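Local coordinates for protein levoglucosan dehydrogenase (Pseudarthrobacter phenanthrenivorans, PDB 6A3F) that oxidises levoglucosan to 3-dehydrolevoglucosan with NAD(+) as the electron acceptor, working as a homotetramer of the Gfo/Idh/MocA family, at residues K134-A139 / P378-G383. Residues are numbered along the deposited sequence; the frame is centred on the assembly and turned at random.
Sequences KAMYDA and PSFADG
F380 and A381, in the first turn of helix 380-399, meet M136 and Y137 of helix 130-141. P378, which follows a cis peptide bond, pairs through its backbone with V149 on strand 147-149 of the parallel sheet. S379 is the N-cap: its OG accepts from A381 N at 2.9 Å with a bent N-H...O angle of 135°, while S379 N donates to D382 OD2 at 2.7 Å and a straighter 163°, reaching the anti side of the carboxylate. S379 and D382 thus form a capping box.

The first side-chain bond of F380 is directed toward helix 130-141. Its chi1 of -80° sets CG opposite the carbonyl carbon, and CD2 comes to 3.8 Å from M136 O, which lies at the ring edge and in its plane; further along the same ring, CE2 lies 4.1 Å from M136 CE, and the two side chains cross at about a right angle. Helix 130-141 belongs to the Rossmann fold of the nucleotide-binding domain, against which the start of helix 380-399 packs: I120 and C122 of strand 119-122 also touch F380, and M136 reaches H106, an NADH-binding residue. A381 meets Y137, whose ring, swung away from its own backbone N, lays its CD1-CE1 side along A381; CE1 approaches A381 CB to 3.7 Å, and CD1 lies as close to A381 N. Beyond it, D382 uses its other oxygen, OD1, in a salt bridge to R219.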
loop_
_atom_site.group_PDB
_atom_site.type_symbol
_atom_site.label_atom_id
_atom_site.label_comp_id
_atom_site.label_asym_id
_atom_site.label_seq_id
_atom_site.Cartn_x
_atom_site.Cartn_y
_atom_site.Cartn_z
ATOM N N LYS B 134 15.922 -22.800 -31.663
ATOM C CA LYS B 134 16.310 -22.370 -33.033
ATOM C C LYS B 134 15.618 -23.223 -34.104
ATOM O O LYS B 134 15.155 -22.708 -35.121
ATOM C CB LYS B 134 17.823 -22.492 -33.190
ATOM C CG LYS B 134 18.376 -21.975 -34.512
ATOM C CD LYS B 134 19.877 -22.221 -34.660
ATOM C CE LYS B 134 20.461 -21.547 -35.893
ATOM N NZ LYS B 134 19.897 -22.162 -37.106
ATOM N N ALA B 135 15.523 -24.525 -33.855
ATOM C CA ALA B 135 14.897 -25.431 -34.780
ATOM C C ALA B 135 13.420 -25.073 -34.926
ATOM O O ALA B 135 12.852 -25.155 -36.009
ATOM C CB ALA B 135 15.068 -26.859 -34.311
ATOM N N MET B 136 12.769 -24.667 -33.843
ATOM C CA MET B 136 11.334 -24.267 -33.952
ATOM C C MET B 136 11.186 -22.979 -34.767
ATOM O O MET B 136 10.341 -22.835 -35.694
ATOM C CB MET B 136 10.721 -24.093 -32.553
ATOM C CG MET B 136 10.629 -25.388 -31.801
ATOM S SD MET B 136 10.289 -25.164 -30.007
ATOM C CE MET B 136 8.598 -24.569 -30.131
ATOM N N TYR B 137 12.008 -22.030 -34.419
ATOM C CA TYR B 137 11.994 -20.784 -35.141
ATOM C C TYR B 137 12.249 -21.035 -36.643
ATOM O O TYR B 137 11.504 -20.541 -37.518
ATOM C CB TYR B 137 13.043 -19.876 -34.524
ATOM C CG TYR B 137 13.244 -18.609 -35.283
ATOM C CD1 TYR B 137 12.163 -17.783 -35.540
ATOM C CD2 TYR B 137 14.495 -18.249 -35.748
ATOM C CE1 TYR B 137 12.326 -16.612 -36.246
ATOM C CE2 TYR B 137 14.666 -17.081 -36.471
ATOM C CZ TYR B 137 13.581 -16.262 -36.703
ATOM O OH TYR B 137 13.736 -15.112 -37.421
ATOM N N ASP B 138 13.305 -21.829 -36.936
ATOM C CA ASP B 138 13.628 -22.108 -38.364
ATOM C C ASP B 138 12.453 -22.781 -39.090
ATOM O O ASP B 138 12.169 -22.482 -40.245
ATOM C CB ASP B 138 14.889 -22.939 -38.448
ATOM C CG ASP B 138 16.139 -22.169 -38.171
ATOM O OD1 ASP B 138 16.162 -20.891 -38.230
ATOM O OD2 ASP B 138 17.143 -22.871 -37.883
ATOM N N ALA B 139 11.712 -23.626 -38.407
ATOM C CA ALA B 139 10.606 -24.323 -39.020
ATOM C C ALA B 139 9.460 -23.376 -39.382
ATOM O O ALA B 139 8.630 -23.738 -40.205
ATOM C CB ALA B 139 10.121 -25.389 -38.085
ATOM N N PRO B 378 4.450 -11.570 -28.794
ATOM C CA PRO B 378 5.706 -12.256 -29.162
ATOM C C PRO B 378 5.535 -13.540 -29.991
ATOM O O PRO B 378 4.680 -14.405 -29.691
ATOM C CB PRO B 378 6.323 -12.568 -27.799
ATOM C CG PRO B 378 5.093 -12.865 -26.924
ATOM C CD PRO B 378 3.961 -12.044 -27.499
ATOM N N SER B 379 6.393 -13.649 -31.012
ATOM C CA SER B 379 6.400 -14.792 -31.927
ATOM C C SER B 379 7.451 -15.817 -31.490
ATOM O O SER B 379 8.116 -15.700 -30.465
ATOM C CB SER B 379 6.661 -14.328 -33.338
ATOM O OG SER B 379 8.054 -14.063 -33.507
ATOM N N PHE B 380 7.643 -16.849 -32.310
ATOM C CA PHE B 380 8.755 -17.759 -32.103
ATOM C C PHE B 380 10.108 -17.040 -32.248
ATOM O O PHE B 380 11.067 -17.497 -31.641
ATOM C CB PHE B 380 8.691 -18.947 -33.073
ATOM C CG PHE B 380 7.743 -20.066 -32.703
ATOM C CD1 PHE B 380 6.670 -19.854 -31.839
ATOM C CD2 PHE B 380 7.853 -21.303 -33.330
ATOM C CE1 PHE B 380 5.765 -20.854 -31.574
ATOM C CE2 PHE B 380 6.945 -22.312 -33.068
ATOM C CZ PHE B 380 5.908 -22.088 -32.181
ATOM N N ALA B 381 10.196 -15.939 -32.997
ATOM C CA ALA B 381 11.409 -15.135 -33.016
ATOM C C ALA B 381 11.718 -14.652 -31.600
ATOM O O ALA B 381 12.839 -14.739 -31.159
ATOM C CB ALA B 381 11.295 -13.955 -33.948
ATOM N N ASP B 382 10.677 -14.113 -30.928
ATOM C CA ASP B 382 10.820 -13.614 -29.550
ATOM C C ASP B 382 11.155 -14.776 -28.599
ATOM O O ASP B 382 11.964 -14.611 -27.668
ATOM C CB ASP B 382 9.538 -12.864 -29.137
ATOM C CG ASP B 382 9.245 -11.666 -30.035
ATOM O OD1 ASP B 382 9.871 -10.572 -29.833
ATOM O OD2 ASP B 382 8.418 -11.827 -30.989
ATOM N N GLY B 383 10.497 -15.925 -28.806
ATOM C CA GLY B 383 10.722 -17.105 -27.980
ATOM C C GLY B 383 12.155 -17.588 -28.074
ATOM O O GLY B 383 12.803 -17.899 -27.086
#